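Local coordinates for protein pectate lyase (Erwinia chrysanthemi, PDB 1RU4) that cleaves pectate (polygalacturonate), the de-esterified backbone of plant cell-wall pectin, by eliminative lysis on a right-handed parallel beta-helix, at residues I60-G65 / F96-S101; T69-K74 / G109-G114; D115-K120 / S137-E142. All coordinates share one frame; numbering follows the deposited sequence.

Contact 1: residues I60-G65 / F96-S101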
loop_
_atom_site.group_PDB
_atom_site.type_symbol
_atom_site.label_atom_id
_atom_site.label_comp_id
_atom_site.label_asym_id
_atom_site.label_seq_id
_atom_site.Cartn_x
_atom_site.Cartn_y
_atom_site.Cartn_z
ATOM N N ILE A 60 -1.711 12.716 -19.480
ATOM C CA ILE A 60 -1.070 12.011 -20.587
ATOM C C ILE A 60 -2.179 11.578 -21.546
ATOM O O ILE A 60 -3.097 10.858 -21.153
ATOM C CB ILE A 60 -0.289 10.754 -20.111
ATOM C CG1 ILE A 60 0.798 11.131 -19.095
ATOM C CG2 ILE A 60 0.353 10.049 -21.299
ATOM C CD1 ILE A 60 0.300 11.277 -17.666
ATOM N N PRO A 61 -2.119 12.028 -22.812
ATOM C CA PRO A 61 -3.129 11.680 -23.817
ATOM C C PRO A 61 -3.309 10.179 -24.026
ATOM O O PRO A 61 -2.348 9.408 -23.972
ATOM C CB PRO A 61 -2.593 12.348 -25.084
ATOM C CG PRO A 61 -1.872 13.541 -24.554
ATOM C CD PRO A 61 -1.124 12.956 -23.379
ATOM N N TYR A 62 -4.554 9.783 -24.265
ATOM C CA TYR A 62 -4.903 8.397 -24.542
ATOM C C TYR A 62 -5.186 8.215 -26.030
ATOM O O TYR A 62 -5.792 9.078 -26.667
ATOM C CB TYR A 62 -6.136 7.995 -23.720
ATOM C CG TYR A 62 -6.967 6.877 -24.319
ATOM C CD1 TYR A 62 -6.612 5.543 -24.140
ATOM C CD2 TYR A 62 -8.113 7.160 -25.066
ATOM C CE1 TYR A 62 -7.377 4.514 -24.688
ATOM C CE2 TYR A 62 -8.881 6.142 -25.618
ATOM C CZ TYR A 62 -8.509 4.821 -25.423
ATOM O OH TYR A 62 -9.280 3.810 -25.952
ATOM N N THR A 63 -4.726 7.091 -26.573
ATOM C CA THR A 63 -4.998 6.710 -27.955
ATOM C C THR A 63 -5.416 5.243 -27.930
ATOM O O THR A 63 -4.683 4.395 -27.421
ATOM C CB THR A 63 -3.755 6.870 -28.855
ATOM O OG1 THR A 63 -3.312 8.233 -28.827
ATOM C CG2 THR A 63 -4.086 6.486 -30.294
ATOM N N GLN A 64 -6.600 4.955 -28.465
ATOM C CA GLN A 64 -7.164 3.604 -28.446
ATOM C C GLN A 64 -6.191 2.546 -28.964
ATOM O O GLN A 64 -5.600 2.698 -30.036
ATOM C CB GLN A 64 -8.469 3.572 -29.256
ATOM C CG GLN A 64 -9.448 2.451 -28.881
ATOM C CD GLN A 64 -9.017 1.077 -29.361
ATOM O OE1 GLN A 64 -9.108 0.093 -28.625
ATOM N NE2 GLN A 64 -8.556 1.000 -30.605
ATOM N N GLY A 65 -6.014 1.489 -28.174
ATOM C CA GLY A 65 -5.156 0.383 -28.564
ATOM C C GLY A 65 -3.660 0.614 -28.436
ATOM O O GLY A 65 -2.870 -0.197 -28.915
ATOM N N PHE A 96 -3.540 9.095 -16.826
ATOM C CA PHE A 96 -3.224 8.433 -18.089
ATOM C C PHE A 96 -4.402 8.270 -19.049
ATOM O O PHE A 96 -4.284 7.635 -20.099
ATOM C CB PHE A 96 -2.486 7.119 -17.827
ATOM C CG PHE A 96 -1.078 7.320 -17.332
ATOM C CD1 PHE A 96 -0.827 7.586 -15.986
ATOM C CD2 PHE A 96 -0.005 7.294 -18.222
ATOM C CE1 PHE A 96 0.471 7.828 -15.536
ATOM C CE2 PHE A 96 1.294 7.535 -17.782
ATOM C CZ PHE A 96 1.533 7.803 -16.437
ATOM N N SER A 97 -5.543 8.833 -18.657
ATOM C CA SER A 97 -6.700 9.025 -19.535
ATOM C C SER A 97 -7.435 7.833 -20.155
ATOM O O SER A 97 -8.236 8.025 -21.074
ATOM C CB SER A 97 -6.321 10.004 -20.653
ATOM O OG SER A 97 -5.764 11.196 -20.127
ATOM N N PHE A 98 -7.202 6.620 -19.668
ATOM C CA PHE A 98 -7.893 5.467 -20.241
ATOM C C PHE A 98 -9.380 5.415 -19.911
ATOM O O PHE A 98 -9.778 5.661 -18.772
ATOM C CB PHE A 98 -7.249 4.156 -19.778
ATOM C CG PHE A 98 -6.173 3.659 -20.691
ATOM C CD1 PHE A 98 -4.911 4.236 -20.678
ATOM C CD2 PHE A 98 -6.430 2.619 -21.584
ATOM C CE1 PHE A 98 -3.914 3.790 -21.543
ATOM C CE2 PHE A 98 -5.442 2.165 -22.452
ATOM C CZ PHE A 98 -4.180 2.752 -22.432
ATOM N N PRO A 99 -10.231 5.163 -20.924
ATOM C CA PRO A 99 -11.671 5.080 -20.670
ATOM C C PRO A 99 -11.886 3.871 -19.760
ATOM O O PRO A 99 -11.033 2.978 -19.692
ATOM C CB PRO A 99 -12.245 4.823 -22.063
ATOM C CG PRO A 99 -11.300 5.553 -22.952
ATOM C CD PRO A 99 -9.956 5.154 -22.370
ATOM N N ASP A 100 -13.019 3.834 -19.072
ATOM C CA ASP A 100 -13.298 2.765 -18.115
ATOM C C ASP A 100 -13.256 1.349 -18.692
ATOM O O ASP A 100 -12.804 0.419 -18.026
ATOM C CB ASP A 100 -14.644 3.015 -17.426
ATOM C CG ASP A 100 -14.642 4.268 -16.563
ATOM O OD1 ASP A 100 -15.721 4.638 -16.057
ATOM O OD2 ASP A 100 -13.568 4.883 -16.383
ATOM N N SER A 101 -13.699 1.195 -19.935
ATOM C CA SER A 101 -13.771 -0.121 -20.569
ATOM C C SER A 101 -12.486 -0.556 -21.270
ATOM O O SER A 101 -12.342 -1.723 -21.641
ATOM C CB SER A 101 -14.926 -0.144 -21.575
ATOM O OG SER A 101 -14.718 0.815 -22.598
#
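Tyr62 reaches over the loop 96-101 with its ring pressed between partners of two kinds. Pro99 comes from the opposite direction and sets its CD over the centre of one ring face, 3.4 Å from Tyr62 CZ, a close CH-pi contact. The backbone N of Gln64 lies above the other face, toward the rim. Against Phe98 the tyrosine turns its edge: the pair is T-shaped, centroids 5.0 Å apart and planes at 65°, with Tyr62 CD1 above the middle of the Phe98 ring. Chi1 of 154° carries the tyrosine ring away from its own backbone N and along the second loop, where Phe98 and Pro99 can both be met. The inner end of the contact is aliphatic on aromatic. Ile60 and Phe96 run side by side in the same direction, and Ile60 CD1 sits 3.8 Å from the centroid of the Phe96 ring, almost on its normal. Between these two clusters Ser97 OG donates to Ile60 O at 2.9 Å, approaching from above the carbonyl plane rather than along a lone pair. Asn68 ties the loops together by giving its ND2 to both Pro61 O and Phe96 O, while Arg150 binds the carbonyls of Phe98 and Pro99. The two loops leave the paired parallel strands 56-59 and 92-95 and lead on to strands 70-72 and 110-112, so the contact stacks equivalent loops of successive beta-helix coils.

Contact 2: residues T69-K74 / G109-G114; sequences TITFNK and GFYVTG
Ile70, Thr71 and Phe72 pair in parallel with Phe110, Tyr111 and Val112, two rungs of the right-handed beta-helix stacked coil on coil. The backbone bonds alternate in the parallel manner: Ile70 N gives to Gly109 O, Tyr111 N to Ile70 O, and Phe72 N to Tyr111 O at 2.8 Å. Past the strands the pattern closes in a fork, for Phe72 O accepts from both Thr113 N and Gly114 N, each at 3.0 Å. The Gly114 bond lies in the carbonyl plane and the Thr113 bond well above it, so the turn at Thr113-Gly114 holds this oxygen from two directions. Apolar packing fills the side of Phe72 and Phe110, which faces the interior of the helix. Phe72 brings its CE1 edge to 3.5 Å from Phe110 CG in a T-shaped pair with planes at 54°, and Trp117 and Phe119 meet Phe72 edge-to-face in turn. On the reverse side Tyr111 swings its ring outward, with CG opposite the backbone N (chi1 -176°), and runs alongside Thr71. Thr69 CG2 touches Tyr111 CB at 3.6 Å, while the hydroxyl of Thr69 is bound to Tyr108 O. Thr113 CG2 lies over the centre of the Tyr111 ring. At the far end a water donates to Asn73 O at 2.8 Å and also bonds Thr113 OG1 at 3.0 Å.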
loop_
_atom_site.group_PDB
_atom_site.type_symbol
_atom_site.label_atom_id
_atom_site.label_comp_id
_atom_site.label_asym_id
_atom_site.label_seq_id
_atom_site.Cartn_x
_atom_site.Cartn_y
_atom_site.Cartn_z
ATOM N N THR A 69 2.606 4.664 -21.305
ATOM C CA THR A 69 3.472 4.528 -20.134
ATOM C C THR A 69 4.633 5.523 -20.089
ATOM O O THR A 69 5.209 5.862 -21.122
ATOM C CB THR A 69 4.087 3.107 -20.118
ATOM O OG1 THR A 69 3.038 2.134 -20.157
ATOM C CG2 THR A 69 4.950 2.880 -18.878
ATOM N N ILE A 70 4.956 5.994 -18.887
ATOM C CA ILE A 70 6.161 6.790 -18.674
ATOM C C ILE A 70 7.171 5.856 -18.010
ATOM O O ILE A 70 6.896 5.290 -16.947
ATOM C CB ILE A 70 5.916 8.008 -17.755
ATOM C CG1 ILE A 70 4.918 8.968 -18.403
ATOM C CG2 ILE A 70 7.240 8.733 -17.483
ATOM C CD1 ILE A 70 4.565 10.166 -17.533
ATOM N N THR A 71 8.318 5.669 -18.655
ATOM C CA THR A 71 9.358 4.788 -18.134
ATOM C C THR A 71 10.426 5.550 -17.354
ATOM O O THR A 71 10.973 6.546 -17.829
ATOM C CB THR A 71 10.037 3.983 -19.266
ATOM O OG1 THR A 71 9.074 3.121 -19.886
ATOM C CG2 THR A 71 11.184 3.134 -18.721
ATOM N N PHE A 72 10.705 5.070 -16.145
ATOM C CA PHE A 72 11.742 5.637 -15.292
ATOM C C PHE A 72 12.926 4.672 -15.304
ATOM O O PHE A 72 13.023 3.781 -14.458
ATOM C CB PHE A 72 11.209 5.825 -13.865
ATOM C CG PHE A 72 10.081 6.816 -13.764
ATOM C CD1 PHE A 72 8.798 6.480 -14.188
ATOM C CD2 PHE A 72 10.304 8.095 -13.260
ATOM C CE1 PHE A 72 7.757 7.404 -14.115
ATOM C CE2 PHE A 72 9.267 9.026 -13.182
ATOM C CZ PHE A 72 7.992 8.678 -13.611
ATOM N N ASN A 73 13.808 4.834 -16.289
ATOM C CA ASN A 73 14.941 3.925 -16.446
ATOM C C ASN A 73 16.263 4.463 -15.913
ATOM O O ASN A 73 17.199 3.697 -15.685
ATOM C CB ASN A 73 15.096 3.500 -17.909
ATOM C CG ASN A 73 15.457 4.654 -18.816
ATOM O OD1 ASN A 73 14.798 5.693 -18.810
ATOM N ND2 ASN A 73 16.516 4.478 -19.602
ATOM N N LYS A 74 16.351 5.779 -15.742
ATOM C CA LYS A 74 17.544 6.384 -15.154
ATOM C C LYS A 74 17.625 5.980 -13.683
ATOM O O LYS A 74 16.631 5.541 -13.098
ATOM C CB LYS A 74 17.499 7.908 -15.298
ATOM C CG LYS A 74 17.643 8.371 -16.738
ATOM C CD LYS A 74 17.403 9.865 -16.902
ATOM C CE LYS A 74 18.466 10.701 -16.219
ATOM N NZ LYS A 74 18.331 12.130 -16.619
ATOM N N GLY A 109 1.284 2.884 -15.731
ATOM C CA GLY A 109 1.374 4.329 -15.628
ATOM C C GLY A 109 2.850 4.667 -15.506
ATOM O O GLY A 109 3.462 5.197 -16.442
ATOM N N PHE A 110 3.425 4.343 -14.350
ATOM C CA PHE A 110 4.859 4.508 -14.106
ATOM C C PHE A 110 5.541 3.140 -14.194
ATOM O O PHE A 110 5.215 2.232 -13.432
ATOM C CB PHE A 110 5.121 5.078 -12.704
ATOM C CG PHE A 110 4.780 6.540 -12.542
ATOM C CD1 PHE A 110 4.203 7.275 -13.575
ATOM C CD2 PHE A 110 5.045 7.181 -11.334
ATOM C CE1 PHE A 110 3.895 8.626 -13.404
ATOM C CE2 PHE A 110 4.743 8.529 -11.153
ATOM C CZ PHE A 110 4.167 9.254 -12.189
ATOM N N TYR A 111 6.475 2.989 -15.129
ATOM C CA TYR A 111 7.249 1.756 -15.248
ATOM C C TYR A 111 8.642 2.068 -14.704
ATOM O O TYR A 111 9.442 2.732 -15.364
ATOM C CB TYR A 111 7.318 1.317 -16.716
ATOM C CG TYR A 111 8.013 -0.008 -16.984
ATOM C CD1 TYR A 111 8.655 -0.233 -18.201
ATOM C CD2 TYR A 111 8.003 -1.043 -16.045
ATOM C CE1 TYR A 111 9.268 -1.452 -18.482
ATOM C CE2 TYR A 111 8.619 -2.273 -16.319
ATOM C CZ TYR A 111 9.245 -2.466 -17.542
ATOM O OH TYR A 111 9.852 -3.670 -17.833
ATOM N N VAL A 112 8.903 1.633 -13.474
ATOM C CA VAL A 112 10.162 1.948 -12.802
ATOM C C VAL A 112 11.173 0.811 -12.921
ATOM O O VAL A 112 11.102 -0.178 -12.193
ATOM C CB VAL A 112 9.922 2.297 -11.308
ATOM C CG1 VAL A 112 11.218 2.750 -10.646
ATOM C CG2 VAL A 112 8.860 3.386 -11.184
ATOM N N THR A 113 12.107 0.958 -13.858
ATOM C CA THR A 113 13.137 -0.054 -14.086
ATOM C C THR A 113 14.464 0.342 -13.448
ATOM O O THR A 113 15.322 -0.510 -13.204
ATOM C CB THR A 113 13.364 -0.303 -15.592
ATOM O OG1 THR A 113 13.880 0.886 -16.207
ATOM C CG2 THR A 113 12.062 -0.687 -16.268
ATOM N N GLY A 114 14.624 1.640 -13.196
ATOM C CA GLY A 114 15.834 2.147 -12.574
ATOM C C GLY A 114 15.821 2.026 -11.061
ATOM O O GLY A 114 14.837 1.565 -10.475
HETATM O O HOH W 1 16.905 0.900 -15.903
#

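Contact 3: residues D115-K120 / S137-E142; sequences DYWYFK and SHNTFE
Phe119 and Phe141 form the densely packed side of this parallel pairing of strands 117-120 and 140-142, adjacent coils of the beta-helix. Their ring planes are nearly parallel, 7° apart, but slid so far that the rings barely overlap; the contact is made by Phe119 CD1 and Phe141 CE2 at 3.5 Å. Such stacking of like residues is a hallmark of parallel beta-helices. Thr140 N to Trp117 O, Phe119 N to Thr140 O and Glu142 N to Phe119 O bond the backbones, each at 2.9 Å. Asn139 is buried beside them, and its OD1 takes the N-H of Trp117 at 2.8 Å, in the amide plane and on a lone pair. Its ND2 binds Gly114 O, so the amide joins the turn of the preceding coil with both ends.

The outer side is more polar and watered. Tyr116 and His138 point the same way with ring planes 4° apart, again displaced: His138 CB lies over the tyrosine ring, while Tyr116 OH sits above the centre of the imidazole. Thr140 CG2 lies over a face of Tyr118, whose OH gives a 2.7 Å hydrogen bond to Glu142 OE1 from above the carboxylate plane. A water accepts from Thr140 OG1 and donates to Trp117 O and His138 O.

Lys120 and Glu142 extend side by side, yet NZ and OE1 remain 4.1 Å apart, beyond a salt bridge. Two waters span the gap, each accepting from Lys120 NZ and donating to one carboxylate oxygen; NZ is also bound to Ser9 O. At the other end Ser137 N meets Asp115 OD2 at 2.8 Å. The contact thus combines strand bonds, interior ring packing and a buried amide, whereas the outer carboxylate, with its hydroxyl, waters and nearby ammonium, is probably charged.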
loop_
_atom_site.group_PDB
_atom_site.type_symbol
_atom_site.label_atom_id
_atom_site.label_comp_id
_atom_site.label_asym_id
_atom_site.label_seq_id
_atom_site.Cartn_x
_atom_site.Cartn_y
_atom_site.Cartn_z
ATOM N N ASP A 115 16.918 2.445 -10.435
ATOM C CA ASP A 115 17.084 2.360 -8.987
ATOM C C ASP A 115 17.129 3.741 -8.336
ATOM O O ASP A 115 17.376 4.748 -8.997
ATOM C CB ASP A 115 18.398 1.642 -8.633
ATOM C CG ASP A 115 18.490 0.233 -9.196
ATOM O OD1 ASP A 115 19.629 -0.263 -9.327
ATOM O OD2 ASP A 115 17.453 -0.390 -9.492
ATOM N N TYR A 116 16.916 3.759 -7.024
ATOM C CA TYR A 116 17.044 4.963 -6.206
ATOM C C TYR A 116 16.196 6.170 -6.601
ATOM O O TYR A 116 16.673 7.308 -6.596
ATOM C CB TYR A 116 18.522 5.362 -6.070
ATOM C CG TYR A 116 19.345 4.378 -5.267
ATOM C CD1 TYR A 116 20.157 3.436 -5.900
ATOM C CD2 TYR A 116 19.304 4.381 -3.873
ATOM C CE1 TYR A 116 20.906 2.519 -5.163
ATOM C CE2 TYR A 116 20.048 3.467 -3.127
ATOM C CZ TYR A 116 20.845 2.540 -3.780
ATOM O OH TYR A 116 21.576 1.632 -3.050
ATOM N N TRP A 117 14.942 5.915 -6.956
ATOM C CA TRP A 117 13.987 6.992 -7.196
ATOM C C TRP A 117 13.303 7.288 -5.867
ATOM O O TRP A 117 13.158 6.397 -5.029
ATOM C CB TRP A 117 12.932 6.575 -8.225
ATOM C CG TRP A 117 13.437 6.572 -9.628
ATOM C CD1 TRP A 117 14.054 5.540 -10.274
ATOM C CD2 TRP A 117 13.406 7.664 -10.554
ATOM N NE1 TRP A 117 14.417 5.924 -11.541
ATOM C CE2 TRP A 117 14.031 7.223 -11.741
ATOM C CE3 TRP A 117 12.909 8.974 -10.495
ATOM C CZ2 TRP A 117 14.179 8.047 -12.864
ATOM C CZ3 TRP A 117 13.055 9.796 -11.614
ATOM C CH2 TRP A 117 13.685 9.326 -12.782
ATOM N N TYR A 118 12.900 8.538 -5.667
ATOM C CA TYR A 118 12.183 8.909 -4.452
ATOM C C TYR A 118 10.994 9.794 -4.819
ATOM O O TYR A 118 11.155 10.978 -5.112
ATOM C CB TYR A 118 13.115 9.627 -3.462
ATOM C CG TYR A 118 12.625 9.590 -2.030
ATOM C CD1 TYR A 118 13.322 8.879 -1.057
ATOM C CD2 TYR A 118 11.436 10.222 -1.660
ATOM C CE1 TYR A 118 12.846 8.790 0.251
ATOM C CE2 TYR A 118 10.948 10.139 -0.357
ATOM C CZ TYR A 118 11.658 9.417 0.591
ATOM O OH TYR A 118 11.166 9.295 1.873
ATOM N N PHE A 119 9.806 9.192 -4.827
ATOM C CA PHE A 119 8.566 9.894 -5.162
ATOM C C PHE A 119 7.850 10.361 -3.899
ATOM O O PHE A 119 7.765 9.617 -2.925
ATOM C CB PHE A 119 7.619 8.966 -5.933
ATOM C CG PHE A 119 8.140 8.519 -7.270
ATOM C CD1 PHE A 119 8.903 7.362 -7.381
ATOM C CD2 PHE A 119 7.834 9.234 -8.427
ATOM C CE1 PHE A 119 9.355 6.918 -8.623
ATOM C CE2 PHE A 119 8.280 8.800 -9.673
ATOM C CZ PHE A 119 9.042 7.640 -9.771
ATOM N N LYS A 120 7.307 11.577 -3.927
ATOM C CA LYS A 120 6.555 12.098 -2.786
ATOM C C LYS A 120 5.409 13.005 -3.227
ATOM O O LYS A 120 5.611 13.946 -3.994
ATOM C CB LYS A 120 7.483 12.843 -1.817
ATOM C CG LYS A 120 6.814 13.251 -0.511
ATOM C CD LYS A 120 7.809 13.839 0.479
ATOM C CE LYS A 120 7.124 14.177 1.795
ATOM N NZ LYS A 120 8.078 14.710 2.817
ATOM N N SER A 137 15.245 -1.289 -8.041
ATOM C CA SER A 137 15.507 -1.480 -6.617
ATOM C C SER A 137 15.833 -0.194 -5.864
ATOM O O SER A 137 16.202 0.817 -6.465
ATOM C CB SER A 137 16.644 -2.491 -6.429
ATOM O OG SER A 137 16.295 -3.755 -6.967
ATOM N N HIS A 138 15.675 -0.242 -4.541
ATOM C CA HIS A 138 15.978 0.880 -3.653
ATOM C C HIS A 138 15.165 2.135 -3.955
ATOM O O HIS A 138 15.624 3.260 -3.738
ATOM C CB HIS A 138 17.476 1.192 -3.683
ATOM C CG HIS A 138 18.337 0.056 -3.222
ATOM N ND1 HIS A 138 18.462 -0.290 -1.895
ATOM C CD2 HIS A 138 19.109 -0.814 -3.914
ATOM C CE1 HIS A 138 19.277 -1.325 -1.787
ATOM N NE2 HIS A 138 19.683 -1.662 -2.997
ATOM N N ASN A 139 13.948 1.929 -4.450
ATOM C CA ASN A 139 13.040 3.026 -4.758
ATOM C C ASN A 139 12.116 3.281 -3.573
ATOM O O ASN A 139 11.819 2.371 -2.795
ATOM C CB ASN A 139 12.216 2.696 -6.006
ATOM C CG ASN A 139 13.081 2.505 -7.237
ATOM O OD1 ASN A 139 13.764 3.428 -7.679
ATOM N ND2 ASN A 139 13.052 1.303 -7.798
ATOM N N THR A 140 11.676 4.527 -3.428
ATOM C CA THR A 140 10.783 4.892 -2.335
ATOM C C THR A 140 9.572 5.646 -2.862
ATOM O O THR A 140 9.695 6.509 -3.730
ATOM C CB THR A 140 11.502 5.758 -1.281
ATOM O OG1 THR A 140 12.646 5.052 -0.782
ATOM C CG2 THR A 140 10.566 6.071 -0.116
ATOM N N PHE A 141 8.401 5.280 -2.350
ATOM C CA PHE A 141 7.145 5.925 -2.717
ATOM C C PHE A 141 6.511 6.399 -1.418
ATOM O O PHE A 141 5.974 5.595 -0.655
ATOM C CB PHE A 141 6.218 4.929 -3.433
ATOM C CG PHE A 141 6.817 4.330 -4.677
ATOM C CD1 PHE A 141 7.693 3.252 -4.592
ATOM C CD2 PHE A 141 6.535 4.868 -5.932
ATOM C CE1 PHE A 141 8.286 2.719 -5.738
ATOM C CE2 PHE A 141 7.123 4.342 -7.082
ATOM C CZ PHE A 141 8.001 3.266 -6.983
ATOM N N GLU A 142 6.609 7.699 -1.154
ATOM C CA GLU A 142 6.100 8.269 0.090
ATOM C C GLU A 142 4.929 9.211 -0.148
ATOM O O GLU A 142 5.013 10.117 -0.973
ATOM C CB GLU A 142 7.214 9.016 0.840
ATOM C CG GLU A 142 6.742 9.619 2.165
ATOM C CD GLU A 142 7.813 10.393 2.923
ATOM O OE1 GLU A 142 8.882 10.691 2.353
ATOM O OE2 GLU A 142 7.573 10.715 4.106
HETATM O O HOH W 2 14.691 5.647 -2.799
HETATM O O HOH W 3 10.176 12.891 3.445
HETATM O O HOH W 4 6.622 13.569 5.094
#

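All three contacts stack one coil of the beta-helix on the next, at different points round the coil, and all are partly buried. Contact 1, furthest out at about 24 Å (centre to centre) from the middle of the chain, joins loops through ring and CH-pi packing with a single cross-loop hydrogen bond. Contacts 2 and 3 join parallel strands, each with an interior aromatic side and a more exposed one; contact 3 adds more waters and a water-bridged lysine-glutamate pair. Phe96 of contact 1 touches Phe110 and Ile70 of contact 2. Strands 110-112 and 117-120 follow each other in the chain, and Lys74 O probably receives the indole N-H of Trp117, 2.7 Å from O to NE1.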